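Local structure of carboxypeptidase A (Helicoverpa armigera, 1JQG) at residues Ala375-Thr380 / Arg418-Ala423; Gln327-Gly332 / Tyr350-Ile355; Asn210-Ile215 / Arg296-Leu301; Val202-Leu207 / Gly412-Ala417; Ile161-Thr164 / Ser170-Val173. The protein probably removes amino acids from the C-terminal end of peptides, as a zinc-dependent metallocarboxypeptidase of the M14 family. All blocks are in the same frame, centred on the assembly; numbering follows the deposited sequence.

Contact 5 comes first along the chain. It closes the short loop between strands 155-161 and 173-178 of the mixed sheet. Contact 4 then opens at 202-207 and closes far later, at 412-417 on helix 402-421. Two contacts nest inside that long loop. Contact 3 joins the starts of strands 212-216 and 299-307, and contact 2 ties helix 325-340 to strand 351-354. Contact 1 opens on strand 377-383 within the same loop but closes beyond it, at 418-423, so it crosses contact 4. Contacts 1 and 4 share helix 402-421. Contacts 3 and 5 meet where Arg298 NH1 reaches Lys171 O.

Contact 1: Ala375-Thr380 / Arg418-Ala423; sequences APFSYT and RAAAAA
Phe377 meets Ala420 and Ala423 through carbon contacts. The ring presents its CD1-CE1-CZ side to the two methyl groups. Ala423 CB comes up at the ring edge, near its plane, and is 3.4 Å from Phe377 CE1 and 3.8 Å from Phe377 CZ. Ala420 CB is looser, 4.1 Å from Phe377 CD1. Phe377 CG is anti to the carbonyl carbon, and with chi1 at -55° the ring lies against Ala420 and Ala423.

The fold behind this is the alpha/beta sandwich of the M14 carboxypeptidases. Strand 377-383 is an inner strand of the mixed sheet, and helix 402-421 packs on it. On the sheet side, Phe377 is backbone-bonded to Tyr302 of strand 299-307. Its ring also touches Leu328 and Ile331 of helix 325-340.

Two backbone hydrogen bonds shape the end of the 418-423 segment. Ala422 N bonds to Arg418 O at 3.0 Å. Ala423 N bonds to Ala420 O at 3.2 Å, a step of three residues, and this turn brings the methyl of Ala423 round to the same ring as that of Ala420. A serine in place of Phe377 would probably open a gap between the strand and the 418-423 segment, leaving both alanine methyls and the two side chains of helix 325-340 without the ring they pack on.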
# COMPACT_ATOMS: atom_id res chain seq x y z
N ALA A 375 -17.95 0.53 4.14
CA ALA A 375 -17.91 -0.88 3.73
C ALA A 375 -18.02 -1.77 4.96
O ALA A 375 -17.24 -1.69 5.92
CB ALA A 375 -16.63 -1.12 2.95
N PRO A 376 -18.86 -2.80 4.87
CA PRO A 376 -18.99 -3.84 5.88
C PRO A 376 -17.77 -4.74 5.88
O PRO A 376 -17.50 -5.50 6.79
CB PRO A 376 -20.26 -4.58 5.50
CG PRO A 376 -20.98 -3.70 4.55
CD PRO A 376 -19.89 -2.96 3.81
N PHE A 377 -17.07 -4.76 4.74
CA PHE A 377 -15.86 -5.56 4.54
C PHE A 377 -14.76 -4.66 4.04
O PHE A 377 -14.91 -3.98 3.00
CB PHE A 377 -16.14 -6.68 3.53
CG PHE A 377 -17.30 -7.56 3.91
CD1 PHE A 377 -18.55 -7.35 3.36
CD2 PHE A 377 -17.16 -8.56 4.86
CE1 PHE A 377 -19.63 -8.14 3.70
CE2 PHE A 377 -18.24 -9.35 5.22
CZ PHE A 377 -19.46 -9.14 4.63
N SER A 378 -13.65 -4.58 4.76
CA SER A 378 -12.55 -3.69 4.39
C SER A 378 -11.22 -4.30 4.82
O SER A 378 -10.91 -4.72 5.92
CB SER A 378 -12.77 -2.31 5.02
OG SER A 378 -11.80 -1.37 4.68
N TYR A 379 -10.31 -4.45 3.88
CA TYR A 379 -9.00 -5.02 4.12
C TYR A 379 -7.88 -4.07 3.68
O TYR A 379 -8.01 -3.22 2.77
CB TYR A 379 -8.90 -6.38 3.40
CG TYR A 379 -10.02 -7.35 3.78
CD1 TYR A 379 -11.19 -7.35 3.00
CD2 TYR A 379 -9.94 -8.21 4.86
CE1 TYR A 379 -12.22 -8.19 3.32
CE2 TYR A 379 -10.98 -9.08 5.13
CZ TYR A 379 -12.13 -9.06 4.38
OH TYR A 379 -13.20 -9.86 4.64
N THR A 380 -6.71 -4.31 4.23
CA THR A 380 -5.46 -3.70 3.82
C THR A 380 -4.53 -4.81 3.31
O THR A 380 -4.18 -5.69 4.09
CB THR A 380 -4.83 -2.91 4.97
OG1 THR A 380 -3.41 -2.82 4.65
CG2 THR A 380 -4.93 -3.59 6.33
N ARG A 418 -16.80 -10.84 -5.25
CA ARG A 418 -17.97 -11.66 -5.44
C ARG A 418 -18.54 -12.13 -4.12
O ARG A 418 -19.78 -12.20 -3.93
CB ARG A 418 -17.67 -12.87 -6.36
CG ARG A 418 -17.56 -12.49 -7.83
CD ARG A 418 -17.53 -13.68 -8.78
NE ARG A 418 -16.23 -14.29 -8.83
CZ ARG A 418 -15.56 -14.56 -9.94
NH1 ARG A 418 -16.10 -14.25 -11.09
NH2 ARG A 418 -14.35 -15.12 -9.96
N ALA A 419 -17.65 -12.51 -3.21
CA ALA A 419 -18.05 -12.92 -1.86
C ALA A 419 -18.62 -11.77 -1.05
O ALA A 419 -19.65 -11.90 -0.39
CB ALA A 419 -16.86 -13.51 -1.10
N ALA A 420 -17.98 -10.59 -1.17
CA ALA A 420 -18.43 -9.41 -0.43
C ALA A 420 -19.75 -8.91 -1.00
O ALA A 420 -20.62 -8.44 -0.28
CB ALA A 420 -17.36 -8.34 -0.48
N ALA A 421 -19.93 -8.98 -2.31
CA ALA A 421 -21.12 -8.56 -3.01
C ALA A 421 -22.26 -9.50 -2.64
O ALA A 421 -23.38 -9.05 -2.37
CB ALA A 421 -20.91 -8.58 -4.53
N ALA A 422 -21.95 -10.79 -2.43
CA ALA A 422 -22.94 -11.79 -2.05
C ALA A 422 -23.44 -11.57 -0.63
O ALA A 422 -24.47 -12.15 -0.27
CB ALA A 422 -22.50 -13.24 -2.19
N ALA A 423 -22.86 -10.66 0.13
CA ALA A 423 -23.42 -10.11 1.35
C ALA A 423 -24.50 -9.05 1.06
O ALA A 423 -24.52 -7.89 1.54
CB ALA A 423 -22.42 -9.42 2.26

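Contact 2: Gln327-Gly332 / Tyr350-Ile355; sequences QLHLIG and YIVGNI
Val352 lies under the imidazole of His329 and beside the backbone of Gly332. The Gly332 side is the tight one. Val352 CG2 is 3.6 Å from Gly332 O, and a beta carbon on Gly332 would run into Val352 CG1. The missing side chain lets helix and strand come to 8.1 Å between their short axes. Gly353 is also fitted to its place, because its extended backbone angles would jam any beta carbon against the preceding carbonyl O.

The His329 side is more open and partly exposed. The ring swings out to the strand because CG is anti to the backbone N (chi1 -162°). Val352 CG1 sits over one ring face, 3.9 Å from the centroid and 13° off the normal, a CH-pi contact. His329 NE2 also gives a weak bond to Val352 O at 3.5 Å. Replacing His329 with an alanine would probably leave Val352 CG1 without the ring that lies over it and Val352 O without this weak donor.

Helix 325-340 runs nearly antiparallel to the strand, at 166°. It is the crossover helix of a beta-alpha-beta unit that joins the parallel strands 311-314 and 351-354.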
# COMPACT_ATOMS: atom_id res chain seq x y z
N GLN A 327 -17.00 -13.14 9.69
CA GLN A 327 -17.24 -12.95 8.26
C GLN A 327 -16.04 -12.33 7.54
O GLN A 327 -15.62 -12.82 6.49
CB GLN A 327 -18.45 -12.06 8.03
CG GLN A 327 -19.77 -12.64 8.53
CD GLN A 327 -20.95 -11.72 8.28
OE1 GLN A 327 -21.31 -11.48 7.11
NE2 GLN A 327 -21.57 -11.23 9.36
N LEU A 328 -15.41 -11.34 8.19
CA LEU A 328 -14.22 -10.70 7.66
C LEU A 328 -13.08 -11.70 7.45
O LEU A 328 -12.39 -11.71 6.44
CB LEU A 328 -13.80 -9.61 8.61
CG LEU A 328 -14.54 -8.27 8.59
CD1 LEU A 328 -13.95 -7.40 9.69
CD2 LEU A 328 -14.32 -7.56 7.26
N HIS A 329 -12.82 -12.54 8.48
CA HIS A 329 -11.73 -13.50 8.39
C HIS A 329 -12.01 -14.57 7.32
O HIS A 329 -11.10 -14.99 6.61
CB HIS A 329 -11.48 -14.12 9.75
CG HIS A 329 -10.13 -14.78 9.87
ND1 HIS A 329 -9.88 -16.04 9.33
CD2 HIS A 329 -8.98 -14.37 10.41
CE1 HIS A 329 -8.62 -16.36 9.59
NE2 HIS A 329 -8.04 -15.35 10.22
N LEU A 330 -13.24 -15.03 7.24
CA LEU A 330 -13.67 -16.05 6.30
C LEU A 330 -13.42 -15.64 4.86
O LEU A 330 -12.86 -16.34 4.02
CB LEU A 330 -15.16 -16.35 6.50
CG LEU A 330 -15.80 -17.47 5.70
CD1 LEU A 330 -15.08 -18.81 5.81
CD2 LEU A 330 -17.24 -17.73 6.18
N ILE A 331 -13.80 -14.38 4.52
CA ILE A 331 -13.61 -13.89 3.15
C ILE A 331 -12.13 -13.65 2.88
O ILE A 331 -11.63 -13.91 1.77
CB ILE A 331 -14.42 -12.63 2.88
CG1 ILE A 331 -15.92 -12.94 2.99
CG2 ILE A 331 -14.15 -11.98 1.54
CD1 ILE A 331 -16.86 -11.78 2.79
N GLY A 332 -11.42 -13.23 3.92
CA GLY A 332 -9.99 -13.05 3.84
C GLY A 332 -9.25 -14.33 3.50
O GLY A 332 -8.30 -14.32 2.72
N TYR A 350 -0.16 -16.69 1.98
CA TYR A 350 -0.75 -15.50 2.59
C TYR A 350 -1.20 -15.72 4.02
O TYR A 350 -1.82 -16.72 4.32
CB TYR A 350 -1.91 -14.97 1.73
CG TYR A 350 -1.54 -13.78 0.88
CD1 TYR A 350 -0.74 -13.90 -0.24
CD2 TYR A 350 -2.02 -12.53 1.24
CE1 TYR A 350 -0.42 -12.78 -1.02
CE2 TYR A 350 -1.69 -11.41 0.47
CZ TYR A 350 -0.91 -11.55 -0.65
OH TYR A 350 -0.61 -10.44 -1.39
N ILE A 351 -0.94 -14.76 4.89
CA ILE A 351 -1.44 -14.72 6.25
C ILE A 351 -2.73 -13.88 6.33
O ILE A 351 -2.85 -12.84 5.67
CB ILE A 351 -0.36 -14.04 7.14
CG1 ILE A 351 0.91 -14.88 7.12
CG2 ILE A 351 -0.87 -13.72 8.54
CD1 ILE A 351 2.08 -14.27 7.88
N VAL A 352 -3.67 -14.30 7.17
CA VAL A 352 -4.91 -13.60 7.38
C VAL A 352 -5.08 -13.27 8.87
O VAL A 352 -4.85 -14.09 9.74
CB VAL A 352 -6.13 -14.42 6.88
CG1 VAL A 352 -7.38 -13.51 6.96
CG2 VAL A 352 -5.98 -14.84 5.41
N GLY A 353 -5.55 -12.09 9.20
CA GLY A 353 -5.82 -11.74 10.55
C GLY A 353 -6.03 -10.25 10.85
O GLY A 353 -5.97 -9.40 9.98
N ASN A 354 -6.26 -9.96 12.13
CA ASN A 354 -6.37 -8.61 12.65
C ASN A 354 -5.03 -7.87 12.58
O ASN A 354 -4.00 -8.50 12.83
CB ASN A 354 -6.94 -8.71 14.09
CG ASN A 354 -7.06 -7.36 14.76
OD1 ASN A 354 -8.01 -6.67 14.46
ND2 ASN A 354 -6.13 -6.99 15.61
N ILE A 355 -5.06 -6.58 12.33
CA ILE A 355 -3.95 -5.70 12.18
C ILE A 355 -3.08 -5.64 13.43
O ILE A 355 -1.88 -5.87 13.31
CB ILE A 355 -4.37 -4.24 11.84
CG1 ILE A 355 -5.08 -4.21 10.48
CG2 ILE A 355 -3.15 -3.32 11.78
CD1 ILE A 355 -5.70 -2.86 10.12

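Contact 3: Asn210-Ile215 / Arg296-Leu301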
# COMPACT_ATOMS: atom_id res chain seq x y z
N ASN A 210 -22.56 -6.88 -12.70
CA ASN A 210 -23.22 -6.84 -11.39
C ASN A 210 -22.55 -5.96 -10.34
O ASN A 210 -22.95 -5.92 -9.19
CB ASN A 210 -23.41 -8.26 -10.89
CG ASN A 210 -24.34 -9.06 -11.80
OD1 ASN A 210 -25.43 -8.58 -12.16
ND2 ASN A 210 -23.89 -10.27 -12.14
N ILE A 211 -21.37 -5.42 -10.61
CA ILE A 211 -20.59 -4.64 -9.68
C ILE A 211 -20.10 -3.31 -10.26
O ILE A 211 -19.61 -3.26 -11.39
CB ILE A 211 -19.38 -5.46 -9.15
CG1 ILE A 211 -19.84 -6.79 -8.52
CG2 ILE A 211 -18.63 -4.66 -8.08
CD1 ILE A 211 -18.74 -7.77 -8.15
N ASP A 212 -20.23 -2.26 -9.48
CA ASP A 212 -19.64 -0.95 -9.79
C ASP A 212 -18.28 -0.73 -9.13
O ASP A 212 -18.11 -1.14 -7.97
CB ASP A 212 -20.58 0.15 -9.30
CG ASP A 212 -21.74 0.40 -10.21
OD1 ASP A 212 -21.81 -0.18 -11.30
OD2 ASP A 212 -22.66 1.19 -9.86
N TRP A 213 -17.28 -0.30 -9.88
CA TRP A 213 -15.92 -0.23 -9.35
C TRP A 213 -15.36 1.20 -9.34
O TRP A 213 -15.64 2.07 -10.16
CB TRP A 213 -14.96 -1.13 -10.11
CG TRP A 213 -15.40 -2.54 -10.30
CD1 TRP A 213 -16.40 -3.01 -11.11
CD2 TRP A 213 -14.82 -3.69 -9.69
NE1 TRP A 213 -16.49 -4.38 -11.02
CE2 TRP A 213 -15.53 -4.82 -10.16
CE3 TRP A 213 -13.76 -3.90 -8.80
CZ2 TRP A 213 -15.21 -6.13 -9.76
CZ3 TRP A 213 -13.46 -5.17 -8.40
CH2 TRP A 213 -14.18 -6.27 -8.86
N ILE A 214 -14.54 1.46 -8.30
CA ILE A 214 -13.84 2.70 -8.12
C ILE A 214 -12.39 2.28 -7.96
O ILE A 214 -12.03 1.55 -7.02
CB ILE A 214 -14.33 3.49 -6.90
CG1 ILE A 214 -15.75 4.05 -7.14
CG2 ILE A 214 -13.38 4.66 -6.57
CD1 ILE A 214 -16.39 4.76 -5.97
N ILE A 215 -11.51 2.78 -8.84
CA ILE A 215 -10.09 2.45 -8.76
C ILE A 215 -9.25 3.70 -8.76
O ILE A 215 -9.30 4.47 -9.71
CB ILE A 215 -9.69 1.51 -9.91
CG1 ILE A 215 -10.55 0.23 -9.88
CG2 ILE A 215 -8.20 1.16 -9.81
CD1 ILE A 215 -10.19 -0.81 -10.92
N ARG A 296 -21.02 5.71 0.23
CA ARG A 296 -21.09 4.89 1.45
C ARG A 296 -22.41 4.14 1.54
O ARG A 296 -22.47 3.13 2.22
CB ARG A 296 -20.91 5.74 2.72
CG ARG A 296 -21.95 6.84 2.88
CD ARG A 296 -21.71 7.68 4.11
NE ARG A 296 -22.29 9.02 4.02
CZ ARG A 296 -21.85 10.07 4.71
NH1 ARG A 296 -20.80 9.86 5.52
NH2 ARG A 296 -22.43 11.25 4.55
N ASN A 297 -23.43 4.64 0.84
CA ASN A 297 -24.74 4.04 0.79
C ASN A 297 -24.77 2.63 0.21
O ASN A 297 -25.60 1.81 0.58
CB ASN A 297 -25.68 4.91 -0.08
CG ASN A 297 -27.12 4.45 0.02
OD1 ASN A 297 -27.76 4.39 1.08
ND2 ASN A 297 -27.65 4.12 -1.16
N ARG A 298 -23.83 2.29 -0.68
CA ARG A 298 -23.78 0.96 -1.25
C ARG A 298 -22.40 0.34 -1.45
O ARG A 298 -22.26 -0.63 -2.20
CB ARG A 298 -24.56 0.97 -2.58
CG ARG A 298 -23.94 1.86 -3.66
CD ARG A 298 -24.98 2.03 -4.78
NE ARG A 298 -24.46 2.86 -5.84
CZ ARG A 298 -23.96 2.49 -7.00
NH1 ARG A 298 -23.89 1.19 -7.27
NH2 ARG A 298 -23.52 3.39 -7.89
N MET A 299 -21.39 0.83 -0.76
CA MET A 299 -20.04 0.27 -0.81
C MET A 299 -19.96 -1.08 -0.10
O MET A 299 -20.19 -1.11 1.12
CB MET A 299 -19.00 1.20 -0.15
CG MET A 299 -17.57 0.77 -0.45
SD MET A 299 -16.30 1.90 0.09
CE MET A 299 -16.57 3.29 -1.03
N ALA A 300 -19.66 -2.14 -0.87
CA ALA A 300 -19.61 -3.47 -0.26
C ALA A 300 -18.19 -3.87 0.16
O ALA A 300 -18.07 -4.61 1.15
CB ALA A 300 -20.16 -4.55 -1.19
N LEU A 301 -17.17 -3.41 -0.55
CA LEU A 301 -15.81 -3.84 -0.27
C LEU A 301 -14.82 -2.69 -0.54
O LEU A 301 -15.00 -1.95 -1.53
CB LEU A 301 -15.38 -5.04 -1.14
CG LEU A 301 -13.99 -5.61 -0.96
CD1 LEU A 301 -13.69 -6.16 0.44
CD2 LEU A 301 -13.76 -6.73 -1.98
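Asp212 OD2 is gripped by both terminal nitrogens of Arg298. The salt bridge ties together the starts of strands 212-216 and 299-307 in the mixed sheet of the carboxypeptidase fold. Strand 173-178 lies between these two strands, and all three run parallel. The side chains therefore span a whole strand, and the nearest alpha carbons, those of Asp212 and Met299, are 9.1 Å apart.

Arg298 NH1 is 2.9 Å from Asp212 OD2, with an N-H...O angle of 153°. Arg298 NH2 is 3.1 Å from the same Asp212 OD2, in a more bent bond. The approach is end-on. The carboxylate does not share the guanidinium plane; the two groups are turned 76° apart. Arg298 CG lies between the backbone N and the carbonyl carbon (chi1 65°), and the chain then runs extended to NE, which carries the guanidinium over to the aspartate.

Both groups have further partners. Arg298 NH1 bonds to Lys171 O, just ahead of the middle strand, and Asp212 OD1 bonds to Ser162 OG. The guanidinium is thus bonded both to Asp212 and to the Lys171 carbonyl, and Asp212 uses both its oxygens. The charge pairing is likely to keep the carboxylate ionised.

At the centre of the grip, Asp212 OD2 lies in the guanidinium plane, at its edge. Arg298 NH2 uses the anti lone pair of this oxygen, while Arg298 NH1 meets it from above the carboxylate plane.

Contact 4: Val202-Leu207 / Gly412-Ala417; sequences VTESDL and GIKVGA
Lys414 lies across Leu207 and ends on Glu204. Its CB faces the leucine tip, 3.7 Å from Leu207 CD1 and 4.1 Å from Leu207 CD2. CG is held between the backbone N and the carbonyl carbon (chi1 68°), and from there the chain is extended. Lys414 CD passes the glutamate carboxylate, 3.6 Å from Glu204 OE1. Lys414 CE follows at 3.8 Å from the same Glu204 OE1. Lys414 NZ then closes a salt bridge to Glu204 OE1 at 2.8 Å, on the syn side of that oxygen and 17° out of the carboxylate plane. The two side chains cross at about a right angle.

A water completes the link. It gives a hydrogen bond to Glu204 OE2 at 3.0 Å and takes one from Lys414 NZ at 2.8 Å, so carboxylate, water and ammonium close a small ring.

The contact joins the loop leading into helix 206-209 to helix 402-421. Arg418, one turn further along the long helix, bonds through NH1 to both Glu204 OE2 and Asp206 OD2. Leu207 is buried and also touches Trp410 and Leu198.

The apolar part of the lysine thus packs on a buried leucine, while its charged end meets Glu204, both residues being partly exposed. With two basic side chains and a water around it, Glu204 is likely to remain ionised.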
# COMPACT_ATOMS: atom_id res chain seq x y z
N VAL A 202 -11.87 -8.16 -20.95
CA VAL A 202 -12.97 -8.63 -20.11
C VAL A 202 -13.29 -10.10 -20.38
O VAL A 202 -14.05 -10.45 -21.31
CB VAL A 202 -14.24 -7.79 -20.37
CG1 VAL A 202 -15.31 -8.17 -19.35
CG2 VAL A 202 -13.92 -6.30 -20.32
N THR A 203 -12.73 -10.99 -19.56
CA THR A 203 -13.00 -12.40 -19.71
C THR A 203 -14.08 -12.92 -18.76
O THR A 203 -14.58 -14.05 -18.88
CB THR A 203 -11.72 -13.25 -19.58
OG1 THR A 203 -11.03 -12.93 -18.38
CG2 THR A 203 -10.79 -13.02 -20.78
N GLU A 204 -14.50 -12.09 -17.81
CA GLU A 204 -15.51 -12.40 -16.83
C GLU A 204 -16.56 -11.31 -16.75
O GLU A 204 -16.40 -10.40 -15.95
CB GLU A 204 -14.90 -12.62 -15.45
CG GLU A 204 -14.06 -13.89 -15.35
CD GLU A 204 -13.25 -13.99 -14.07
OE1 GLU A 204 -12.01 -13.84 -14.18
OE2 GLU A 204 -13.95 -14.20 -13.05
N SER A 205 -17.68 -11.51 -17.43
CA SER A 205 -18.74 -10.53 -17.56
C SER A 205 -19.51 -10.26 -16.27
O SER A 205 -20.05 -9.17 -16.07
CB SER A 205 -19.72 -11.00 -18.65
OG SER A 205 -20.29 -12.24 -18.26
N ASP A 206 -19.53 -11.24 -15.35
CA ASP A 206 -20.26 -11.05 -14.10
C ASP A 206 -19.67 -9.92 -13.24
O ASP A 206 -20.43 -9.18 -12.59
CB ASP A 206 -20.31 -12.36 -13.33
CG ASP A 206 -18.96 -12.85 -12.84
OD1 ASP A 206 -18.01 -13.04 -13.62
OD2 ASP A 206 -18.89 -13.03 -11.59
N LEU A 207 -18.34 -9.75 -13.30
CA LEU A 207 -17.65 -8.77 -12.48
C LEU A 207 -17.91 -7.33 -12.89
O LEU A 207 -17.84 -6.44 -12.05
CB LEU A 207 -16.14 -9.00 -12.47
CG LEU A 207 -15.66 -10.35 -11.89
CD1 LEU A 207 -14.16 -10.50 -12.09
CD2 LEU A 207 -15.95 -10.51 -10.42
N GLY A 412 -7.35 -12.93 -5.94
CA GLY A 412 -7.90 -12.72 -4.60
C GLY A 412 -8.99 -11.66 -4.60
O GLY A 412 -10.00 -11.76 -3.92
N ILE A 413 -8.77 -10.61 -5.39
CA ILE A 413 -9.70 -9.49 -5.48
C ILE A 413 -11.06 -9.91 -6.02
O ILE A 413 -12.06 -9.51 -5.47
CB ILE A 413 -9.09 -8.33 -6.30
CG1 ILE A 413 -7.82 -7.83 -5.62
CG2 ILE A 413 -10.10 -7.20 -6.46
CD1 ILE A 413 -7.08 -6.65 -6.19
N LYS A 414 -11.11 -10.64 -7.14
CA LYS A 414 -12.38 -11.02 -7.73
C LYS A 414 -13.15 -12.01 -6.86
O LYS A 414 -14.40 -12.10 -6.81
CB LYS A 414 -12.20 -11.57 -9.16
CG LYS A 414 -11.51 -12.88 -9.33
CD LYS A 414 -11.11 -13.08 -10.82
CE LYS A 414 -10.10 -14.24 -10.92
NZ LYS A 414 -10.07 -14.71 -12.32
N VAL A 415 -12.44 -12.82 -6.08
CA VAL A 415 -13.04 -13.78 -5.19
C VAL A 415 -13.67 -13.01 -4.05
O VAL A 415 -14.75 -13.39 -3.58
CB VAL A 415 -12.04 -14.80 -4.66
CG1 VAL A 415 -12.53 -15.50 -3.40
CG2 VAL A 415 -11.74 -15.91 -5.67
N GLY A 416 -12.95 -11.95 -3.64
CA GLY A 416 -13.41 -11.13 -2.53
C GLY A 416 -14.61 -10.28 -2.93
O GLY A 416 -15.60 -10.20 -2.18
N ALA A 417 -14.51 -9.68 -4.12
CA ALA A 417 -15.56 -8.83 -4.65
C ALA A 417 -16.88 -9.60 -4.78
O ALA A 417 -17.91 -9.05 -4.44
CB ALA A 417 -15.27 -8.10 -5.95
O HOH W 1 -12.34 -16.22 -11.51

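Contact 5: Ile161-Thr164 / Ser170-Val173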
# COMPACT_ATOMS: atom_id res chain seq x y z
N ILE A 161 -15.69 2.52 -13.05
CA ILE A 161 -16.05 1.50 -14.04
C ILE A 161 -17.46 0.96 -13.76
O ILE A 161 -17.79 0.49 -12.67
CB ILE A 161 -15.01 0.35 -14.02
CG1 ILE A 161 -13.60 0.93 -14.20
CG2 ILE A 161 -15.42 -0.68 -15.07
CD1 ILE A 161 -12.38 0.07 -14.10
N SER A 162 -18.33 1.08 -14.74
CA SER A 162 -19.72 0.67 -14.64
C SER A 162 -20.42 0.58 -15.99
O SER A 162 -20.39 1.45 -16.86
CB SER A 162 -20.50 1.63 -13.73
OG SER A 162 -21.88 1.26 -13.72
N THR A 163 -21.26 -0.41 -16.16
CA THR A 163 -22.08 -0.60 -17.35
C THR A 163 -23.39 0.17 -17.22
O THR A 163 -24.14 0.46 -18.17
CB THR A 163 -22.43 -2.08 -17.62
OG1 THR A 163 -23.10 -2.52 -16.43
CG2 THR A 163 -21.24 -2.97 -17.88
N THR A 164 -23.73 0.54 -16.00
CA THR A 164 -24.94 1.33 -15.74
C THR A 164 -24.62 2.75 -15.30
O THR A 164 -25.43 3.49 -14.73
CB THR A 164 -25.79 0.67 -14.63
OG1 THR A 164 -24.89 0.39 -13.54
CG2 THR A 164 -26.44 -0.58 -15.20
N SER A 170 -28.94 -0.57 -6.93
CA SER A 170 -29.02 -1.95 -6.43
C SER A 170 -27.66 -2.65 -6.51
O SER A 170 -27.43 -3.63 -5.82
CB SER A 170 -30.07 -2.75 -7.20
OG SER A 170 -29.71 -2.90 -8.58
N LYS A 171 -26.78 -2.22 -7.40
CA LYS A 171 -25.46 -2.81 -7.58
C LYS A 171 -24.51 -2.35 -6.49
O LYS A 171 -24.38 -1.16 -6.19
CB LYS A 171 -24.86 -2.50 -8.97
CG LYS A 171 -25.72 -2.98 -10.14
CD LYS A 171 -25.30 -2.51 -11.51
CE LYS A 171 -23.84 -2.84 -11.78
NZ LYS A 171 -23.51 -2.43 -13.17
N PRO A 172 -23.75 -3.27 -5.91
CA PRO A 172 -22.75 -2.95 -4.91
C PRO A 172 -21.53 -2.25 -5.49
O PRO A 172 -21.19 -2.49 -6.64
CB PRO A 172 -22.34 -4.34 -4.36
CG PRO A 172 -22.56 -5.24 -5.52
CD PRO A 172 -23.84 -4.72 -6.16
N VAL A 173 -20.83 -1.46 -4.71
CA VAL A 173 -19.58 -0.81 -5.08
C VAL A 173 -18.34 -1.40 -4.40
O VAL A 173 -18.32 -1.71 -3.19
CB VAL A 173 -19.67 0.68 -4.71
CG1 VAL A 173 -18.40 1.47 -5.02
CG2 VAL A 173 -20.81 1.34 -5.45
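The two loop segments stay well apart, with the alpha carbons of Thr164 and Lys171 9.2 Å from each other, so side chains have to bridge the distance. Lys171 does so. Its chain is bent at chi3 (54°), and the bend turns NZ to the hydroxyls of the other segment.

Lys171 NZ gives a hydrogen bond to Thr164 OG1 at 3.2 Å. The two side chains reach for each other tip to tip. Lys171 CD is also close, 3.6 Å from Thr164 OG1, so the lysine touches the threonine with carbon as well as nitrogen. Thr163 OG1 lies 3.3 Å from Lys171 NZ, and this side chain crosses the lysine at about a right angle. Ser162 OG is further off, 4.1 Å from Lys171 NZ.

Ser162 OG serves both the neighbouring strand and its own loop. It bonds to Asp212 OD1 of strand 212-216. Within the loop, Ser162 OG accepts from Thr164 N at 3.0 Å, with an N-H...O angle of 138°, which makes an ST turn. That bond helps to hold Thr164 where its hydroxyl can face the lysine. Ser162 OG also bonds to Phe166 N. The ammonium of Lys171 has weak partners too, in a long ion pair with Asp212 OD1 and a weak bond to Asn209 O.

In the sheet, strand 212-216 lies between strands 155-161 and 173-178. The loop therefore passes the start of that middle strand, and the arrangement is a strand-to-strand connection that skips one neighbour, turned at its outset by an ST turn.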